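Trichothecene 3-O-acetyltransferase (PDB 2RKV) transfers an acetyl group from acetyl-coenzyme A to the 3-hydroxyl of trichothecene mycotoxins such as T-2 and deoxynivalenol, as a member of the BAHD superfamily. Local coordinates at residues A[58-63]-A[71-76]; A[196-201]-A[350-355]; A[266-271]-A[441-446]. All coordinates share one frame; numbering follows the deposited sequence. Where two conformers were deposited one is given.

Contact 1. Residues A[58-63]-A[71-76]; sequences GQVKAE and GTSFIV
Glu63 brings its side chain obliquely up to the CE1 corner of the Phe74 ring on one face of a two-stranded ladder. Glu63 CB stands 4.2 Å from Thr72 O. With chi1 at 65°, CG sits between the backbone N and the carbonyl carbon, which turns it toward the partner strand: Glu63 CG lies 3.5 Å from Thr72 O and 3.7 Å from Phe74 CE1. Glu63 CD comes to 3.5 Å from Phe74 CE1, Glu63 OE1 follows at 3.6 Å from Phe74 CE1, and OE2 turns to a salt bridge with Lys4. The carboxylate and ring planes are 43° apart. Lys4 also makes a cation-pi contact with Phe74, so one ammonium group serves both acid and ring. On this face Val76 CG2 touches Gln59 CG and Lys61 CB, each at 3.8 Å. The other face carries Val60, Ala62, Ser73 and Ile75, where Ala62 CB meets Ser73 OG at 3.3 Å. Six backbone hydrogen bonds pair Gln59 with Val76, Lys61 with Phe74 and Glu63 with Thr72. Ser73 and Ile75 pair onward with Leu7 and Ile5 of the N-terminal segment. This is the regular ladder of an antiparallel beta hairpin, here within a three-stranded sheet.

Contact 2. Residues A[196-201]-A[350-355]; sequences VPYLEN and LATYLH
Tyr198 and His355 are swung together by their first torsions. In Tyr198 chi1 of -60° sets CG anti to the carbonyl carbon and lays the ring along the helix surface, while in His355 chi1 of 178° sets CG anti to the backbone N and brings the imidazole against one face of the phenol ring. The result is an offset stack, with ring centroids 4.0 Å apart and planes inclined by only 10°. Tyr198 CE1 lies over the centre of the imidazole, whereas His355 CG falls toward the rim of the phenol ring. His355 CB joins in by a CH-pi contact over the same ring. On the opposite face of the phenol lies Val196 O, from the tyrosine's own segment, and the phenol oxygen is hydrogen-bonded to Thr9.

One turn back along the helix, the Thr352 hydroxyl takes over. Leu199 N donates to Thr352 OG1 at 2.8 Å in a nearly straight bond, 169° at the hydrogen. The hydroxyl thus accepts from Leu199 N across the contact and donates to Arg348 O within its own helix, tying the extended chain to the helix backbone. The methyl branch, Thr352 CG2, rests 3.5 Å from Leu199 O. Val196 CG1 packs on Ala351 CB at 3.6 Å, an apolar contact at the start of the loop segment.

Arg348 strengthens the join through NE to Pro197 O and NH2 to Tyr198 O, while Leu199 leans on Gln345 and Arg348. The contact thus fastens the irregular chain between helix 182-187 and strand 229-236 along the C-terminal turns of helix 340-356.

Contact 3. Residues A[266-271]-A[441-446]; sequences SAFIWK and KEWTKY. Residues 445, 446 of segment 441-446 come from a tag, linker or insertion.
Phe268 pushes the far end of its ring into the corner formed by Trp443 and Tyr446. Its CG is anti to the backbone N (chi1 180°), which carries the ring straight out from helix 261-277. Phe268 CE2 meets Trp443 CE3 at 3.6 Å; the two ring planes are within 6° of parallel, but they are slid so far apart that they barely overlap. Toward Tyr446 the relation is oblique, with planes at 68° and Phe268 CZ 3.6 Å from Tyr446 CD1. Glu442 O lies in the plane of the Phe268 ring at its edge, 3.4 Å from Phe268 CZ. Beside this group Ile269 CG1 comes to 3.8 Å from Trp443 CZ3, approaching the indole at its edge.

The next layer positions these residues. The backbone of Tyr446, which belongs to an inserted stretch rather than to the natural sequence, is set by a bond from its N to Trp443 O, and its side chain touches Ala240, Glu243 and Leu244 of helix 238-249. Trp443 N is bonded to the side chain of Asp440, and its indole meets Phe234 edge-to-face. Leu244 also touches Phe268, while Ile269 turns to Met412 and Phe414 of strand 411-414. Together Phe268, Trp443 and Tyr446 form an aromatic cluster, joining the short C-terminal helix 441-444 to the helix whose first turn contributes Thr261 and Asp262 to the coenzyme A pocket.

The three contacts illustrate how chemistry follows position. Contact 3 is buried and relies on apolar and aromatic packing; contacts 1 and 2 are only partly buried and add hydrogen bonds to their packing. In contact 1 these are backbone bonds between neighbouring strands, local in sequence, whereas contact 2 joins a loop to a helix about 150 residues away by one side-chain hydroxyl and a tyrosine–histidine stack. No helix or strand is shared among them. Contacts 1 and 3 lie on opposite sides of the chain's centre, their centres about 42 Å apart, while contacts 1 and 2 come within about 8 Å at their nearest atoms. Contacts 2 and 3 interleave along the chain.

Contact 1. Residues A[58-63]-A[71-76]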
# COMPACT_ATOMS: atom_id res chain seq x y z
N GLY A 58 -3.73 -19.85 -5.24
CA GLY A 58 -3.93 -20.44 -3.92
C GLY A 58 -4.67 -19.54 -2.95
O GLY A 58 -5.19 -18.48 -3.33
N GLN A 59 -4.68 -19.95 -1.68
CA GLN A 59 -5.32 -19.20 -0.60
C GLN A 59 -4.36 -19.17 0.58
O GLN A 59 -3.50 -20.06 0.72
CB GLN A 59 -6.64 -19.88 -0.18
CG GLN A 59 -6.43 -21.28 0.40
CD GLN A 59 -7.72 -21.96 0.84
OE1 GLN A 59 -8.48 -21.41 1.65
NE2 GLN A 59 -7.95 -23.16 0.33
N VAL A 60 -4.52 -18.18 1.45
CA VAL A 60 -3.74 -18.10 2.69
C VAL A 60 -4.53 -18.80 3.79
O VAL A 60 -5.68 -18.43 4.06
CB VAL A 60 -3.46 -16.62 3.07
CG1 VAL A 60 -2.80 -16.52 4.45
CG2 VAL A 60 -2.60 -15.94 1.99
N LYS A 61 -3.93 -19.83 4.40
CA LYS A 61 -4.63 -20.63 5.41
C LYS A 61 -3.80 -20.79 6.68
O LYS A 61 -2.66 -21.26 6.63
CB LYS A 61 -5.02 -22.00 4.85
CG LYS A 61 -5.97 -22.75 5.76
CD LYS A 61 -7.10 -23.38 4.96
CE LYS A 61 -8.23 -23.83 5.89
NZ LYS A 61 -8.96 -22.67 6.51
N ALA A 62 -4.39 -20.40 7.81
CA ALA A 62 -3.75 -20.53 9.11
C ALA A 62 -3.96 -21.91 9.69
O ALA A 62 -4.99 -22.55 9.45
CB ALA A 62 -4.28 -19.45 10.07
N GLU A 63 -2.97 -22.38 10.44
CA GLU A 63 -3.08 -23.62 11.20
C GLU A 63 -2.35 -23.50 12.54
O GLU A 63 -1.58 -22.56 12.75
CB GLU A 63 -2.50 -24.79 10.39
CG GLU A 63 -1.02 -24.70 10.12
CD GLU A 63 -0.53 -25.82 9.22
OE1 GLU A 63 0.43 -26.51 9.61
OE2 GLU A 63 -1.13 -26.03 8.13
N GLY A 71 -0.88 -19.19 15.66
CA GLY A 71 -0.71 -20.13 14.56
C GLY A 71 0.24 -19.65 13.48
O GLY A 71 0.93 -18.64 13.64
N THR A 72 0.26 -20.39 12.37
CA THR A 72 1.17 -20.12 11.25
C THR A 72 0.35 -20.28 9.98
O THR A 72 -0.37 -21.27 9.82
CB THR A 72 2.36 -21.11 11.24
OG1 THR A 72 3.04 -21.04 12.50
CG2 THR A 72 3.35 -20.80 10.11
N SER A 73 0.47 -19.30 9.08
CA SER A 73 -0.25 -19.32 7.81
C SER A 73 0.64 -19.74 6.65
O SER A 73 1.84 -19.47 6.64
CB SER A 73 -0.89 -17.96 7.52
OG SER A 73 -1.97 -17.73 8.42
N PHE A 74 -0.00 -20.38 5.68
CA PHE A 74 0.66 -20.96 4.51
C PHE A 74 -0.18 -20.62 3.29
O PHE A 74 -1.41 -20.51 3.38
CB PHE A 74 0.73 -22.49 4.63
CG PHE A 74 1.58 -22.99 5.78
CD1 PHE A 74 1.07 -23.03 7.08
CD2 PHE A 74 2.87 -23.45 5.56
CE1 PHE A 74 1.86 -23.50 8.16
CE2 PHE A 74 3.67 -23.92 6.63
CZ PHE A 74 3.15 -23.94 7.92
N ILE A 75 0.47 -20.48 2.14
CA ILE A 75 -0.24 -20.47 0.85
C ILE A 75 -0.44 -21.92 0.42
O ILE A 75 0.53 -22.68 0.28
CB ILE A 75 0.53 -19.69 -0.25
CG1 ILE A 75 0.67 -18.21 0.16
CG2 ILE A 75 -0.18 -19.82 -1.60
CD1 ILE A 75 1.69 -17.42 -0.66
N VAL A 76 -1.69 -22.29 0.23
CA VAL A 76 -2.05 -23.67 -0.11
C VAL A 76 -3.06 -23.66 -1.26
O VAL A 76 -3.64 -22.62 -1.57
CB VAL A 76 -2.62 -24.43 1.13
CG1 VAL A 76 -1.56 -24.55 2.21
CG2 VAL A 76 -3.87 -23.73 1.69

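Contact 2. Residues A[196-201]-A[350-355]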
# COMPACT_ATOMS: atom_id res chain seq x y z
N VAL A 196 14.43 -13.72 5.68
CA VAL A 196 15.01 -12.79 6.66
C VAL A 196 15.78 -13.63 7.69
O VAL A 196 15.17 -14.31 8.52
CB VAL A 196 13.93 -11.94 7.38
CG1 VAL A 196 14.59 -10.97 8.38
CG2 VAL A 196 13.08 -11.16 6.38
N PRO A 197 17.12 -13.60 7.62
CA PRO A 197 17.92 -14.37 8.58
C PRO A 197 17.69 -13.86 10.00
O PRO A 197 17.71 -12.65 10.24
CB PRO A 197 19.36 -14.09 8.14
CG PRO A 197 19.26 -13.62 6.72
CD PRO A 197 17.96 -12.88 6.64
N TYR A 198 17.45 -14.78 10.93
CA TYR A 198 17.13 -14.39 12.30
C TYR A 198 18.37 -13.97 13.09
O TYR A 198 19.49 -14.33 12.74
CB TYR A 198 16.39 -15.51 13.04
CG TYR A 198 15.08 -15.91 12.39
CD1 TYR A 198 14.83 -17.24 12.07
CD2 TYR A 198 14.11 -14.96 12.10
CE1 TYR A 198 13.63 -17.62 11.47
CE2 TYR A 198 12.91 -15.32 11.50
CZ TYR A 198 12.68 -16.65 11.19
OH TYR A 198 11.50 -17.02 10.60
N LEU A 199 18.14 -13.19 14.14
CA LEU A 199 19.19 -12.81 15.07
C LEU A 199 19.36 -13.93 16.09
O LEU A 199 18.39 -14.55 16.52
CB LEU A 199 18.86 -11.48 15.77
CG LEU A 199 18.68 -10.23 14.89
CD1 LEU A 199 18.20 -9.05 15.71
CD2 LEU A 199 19.97 -9.86 14.14
N GLU A 200 20.61 -14.20 16.47
CA GLU A 200 20.91 -15.28 17.40
C GLU A 200 20.71 -14.83 18.85
O GLU A 200 21.06 -13.70 19.19
CB GLU A 200 22.35 -15.77 17.18
N ASN A 201 20.13 -15.70 19.67
CA ASN A 201 19.91 -15.46 21.11
C ASN A 201 19.23 -14.14 21.41
O ASN A 201 19.63 -13.40 22.32
CB ASN A 201 21.23 -15.59 21.89
CG ASN A 201 21.88 -16.95 21.73
OD1 ASN A 201 21.25 -17.98 21.96
ND2 ASN A 201 23.14 -16.95 21.32
N LEU A 350 12.59 -7.54 14.15
CA LEU A 350 11.15 -7.75 14.10
C LEU A 350 10.81 -9.20 13.69
O LEU A 350 10.01 -9.87 14.36
CB LEU A 350 10.48 -6.75 13.16
CG LEU A 350 8.97 -6.93 12.98
CD1 LEU A 350 8.20 -6.83 14.31
CD2 LEU A 350 8.42 -5.94 11.99
N ALA A 351 11.45 -9.68 12.63
CA ALA A 351 11.23 -11.06 12.17
C ALA A 351 11.59 -12.07 13.27
O ALA A 351 10.85 -13.02 13.49
CB ALA A 351 11.99 -11.36 10.88
N THR A 352 12.70 -11.83 13.97
CA THR A 352 13.16 -12.74 15.02
C THR A 352 12.19 -12.77 16.20
O THR A 352 11.84 -13.84 16.70
CB THR A 352 14.59 -12.39 15.49
OG1 THR A 352 15.48 -12.47 14.37
CG2 THR A 352 15.07 -13.38 16.55
N TYR A 353 11.73 -11.59 16.63
CA TYR A 353 10.75 -11.51 17.71
C TYR A 353 9.47 -12.28 17.35
O TYR A 353 8.94 -13.04 18.16
CB TYR A 353 10.41 -10.06 18.04
CG TYR A 353 9.49 -9.93 19.24
CD1 TYR A 353 10.01 -9.92 20.53
CD2 TYR A 353 8.11 -9.86 19.07
CE1 TYR A 353 9.17 -9.81 21.64
CE2 TYR A 353 7.25 -9.76 20.18
CZ TYR A 353 7.80 -9.73 21.45
OH TYR A 353 6.96 -9.63 22.55
N LEU A 354 8.99 -12.06 16.13
CA LEU A 354 7.81 -12.79 15.64
C LEU A 354 8.08 -14.30 15.66
O LEU A 354 7.28 -15.08 16.17
CB LEU A 354 7.45 -12.32 14.24
CG LEU A 354 6.75 -10.97 14.18
CD1 LEU A 354 6.88 -10.37 12.78
CD2 LEU A 354 5.27 -11.07 14.59
N HIS A 355 9.21 -14.70 15.09
CA HIS A 355 9.57 -16.11 15.02
C HIS A 355 9.59 -16.76 16.41
O HIS A 355 9.11 -17.89 16.59
CB HIS A 355 10.92 -16.26 14.33
CG HIS A 355 11.41 -17.67 14.24
ND1 HIS A 355 10.75 -18.65 13.52
CD2 HIS A 355 12.50 -18.27 14.77
CE1 HIS A 355 11.41 -19.79 13.62
NE2 HIS A 355 12.47 -19.59 14.37

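Contact 3. Residues A[266-271]-A[441-446]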
# COMPACT_ATOMS: atom_id res chain seq x y z
N SER A 266 6.48 13.69 1.84
CA SER A 266 6.16 13.09 3.13
C SER A 266 6.30 14.14 4.26
O SER A 266 5.41 14.27 5.11
CB SER A 266 7.02 11.86 3.39
OG SER A 266 6.82 10.87 2.38
N ALA A 267 7.40 14.88 4.23
CA ALA A 267 7.68 15.91 5.24
C ALA A 267 6.64 17.04 5.20
O ALA A 267 6.19 17.52 6.26
CB ALA A 267 9.07 16.48 5.04
N PHE A 268 6.28 17.45 3.99
CA PHE A 268 5.32 18.53 3.77
C PHE A 268 3.95 18.14 4.34
O PHE A 268 3.25 18.97 4.93
CB PHE A 268 5.22 18.84 2.27
CG PHE A 268 4.26 19.93 1.93
CD1 PHE A 268 4.56 21.26 2.22
CD2 PHE A 268 3.05 19.64 1.30
CE1 PHE A 268 3.65 22.28 1.89
CE2 PHE A 268 2.14 20.64 0.97
CZ PHE A 268 2.44 21.97 1.27
N ILE A 269 3.59 16.88 4.19
CA ILE A 269 2.32 16.38 4.72
C ILE A 269 2.33 16.35 6.25
O ILE A 269 1.36 16.78 6.89
CB ILE A 269 1.94 15.01 4.09
CG1 ILE A 269 1.55 15.23 2.63
CG2 ILE A 269 0.78 14.39 4.85
CD1 ILE A 269 1.47 13.93 1.81
N TRP A 270 3.43 15.85 6.84
CA TRP A 270 3.56 15.81 8.30
C TRP A 270 3.47 17.22 8.87
O TRP A 270 2.76 17.47 9.85
CB TRP A 270 4.88 15.15 8.71
CG TRP A 270 4.99 14.76 10.16
CD1 TRP A 270 3.98 14.71 11.10
CD2 TRP A 270 6.17 14.29 10.82
NE1 TRP A 270 4.48 14.26 12.31
CE2 TRP A 270 5.81 14.00 12.16
CE3 TRP A 270 7.50 14.10 10.42
CZ2 TRP A 270 6.75 13.52 13.10
CZ3 TRP A 270 8.42 13.62 11.34
CH2 TRP A 270 8.04 13.34 12.67
N LYS A 271 4.17 18.15 8.22
CA LYS A 271 4.18 19.55 8.65
C LYS A 271 2.79 20.19 8.52
O LYS A 271 2.32 20.86 9.46
CB LYS A 271 5.22 20.33 7.83
CG LYS A 271 5.35 21.81 8.22
CD LYS A 271 6.46 22.49 7.42
CE LYS A 271 7.82 21.76 7.53
NZ LYS A 271 8.31 21.51 8.92
N LYS A 441 -3.72 27.90 3.15
CA LYS A 441 -3.02 28.47 1.98
C LYS A 441 -1.61 27.91 1.76
O LYS A 441 -1.14 27.86 0.62
CB LYS A 441 -2.99 30.01 2.05
CG LYS A 441 -2.04 30.60 3.08
N GLU A 442 -0.93 27.51 2.83
CA GLU A 442 0.40 26.92 2.69
C GLU A 442 0.30 25.52 2.05
O GLU A 442 1.18 25.10 1.30
CB GLU A 442 1.14 26.88 4.03
CG GLU A 442 1.60 28.27 4.51
CD GLU A 442 2.22 28.26 5.90
OE1 GLU A 442 3.47 28.31 6.00
OE2 GLU A 442 1.47 28.20 6.89
N TRP A 443 -0.79 24.83 2.35
CA TRP A 443 -1.10 23.52 1.76
C TRP A 443 -1.56 23.65 0.31
O TRP A 443 -1.00 23.01 -0.58
CB TRP A 443 -2.16 22.81 2.62
CG TRP A 443 -2.74 21.53 2.03
CD1 TRP A 443 -3.95 21.40 1.39
CD2 TRP A 443 -2.14 20.22 2.03
NE1 TRP A 443 -4.14 20.09 1.01
CE2 TRP A 443 -3.05 19.35 1.38
CE3 TRP A 443 -0.93 19.71 2.51
CZ2 TRP A 443 -2.78 17.98 1.20
CZ3 TRP A 443 -0.66 18.34 2.34
CH2 TRP A 443 -1.59 17.50 1.69
N THR A 444 -2.57 24.48 0.07
CA THR A 444 -3.14 24.63 -1.27
C THR A 444 -2.20 25.26 -2.29
O THR A 444 -2.42 25.17 -3.50
CB THR A 444 -4.50 25.37 -1.26
OG1 THR A 444 -4.31 26.71 -0.78
CG2 THR A 444 -5.50 24.65 -0.37
N LYS A 445 -1.13 25.91 -1.81
CA LYS A 445 -0.08 26.40 -2.68
C LYS A 445 0.48 25.25 -3.54
O LYS A 445 0.86 25.46 -4.69
CB LYS A 445 1.04 27.05 -1.85
CG LYS A 445 2.24 27.57 -2.64
CD LYS A 445 3.25 28.18 -1.68
CE LYS A 445 4.51 28.64 -2.38
NZ LYS A 445 5.54 29.05 -1.37
N TYR A 446 0.50 24.05 -2.97
CA TYR A 446 1.07 22.87 -3.63
C TYR A 446 0.03 21.80 -3.95
O TYR A 446 0.14 21.11 -4.96
CB TYR A 446 2.17 22.25 -2.76
CG TYR A 446 3.39 23.13 -2.57
CD1 TYR A 446 3.49 24.00 -1.48
CD2 TYR A 446 4.45 23.07 -3.48
CE1 TYR A 446 4.61 24.79 -1.31
CE2 TYR A 446 5.58 23.87 -3.31
CZ TYR A 446 5.65 24.72 -2.22
OH TYR A 446 6.77 25.52 -2.04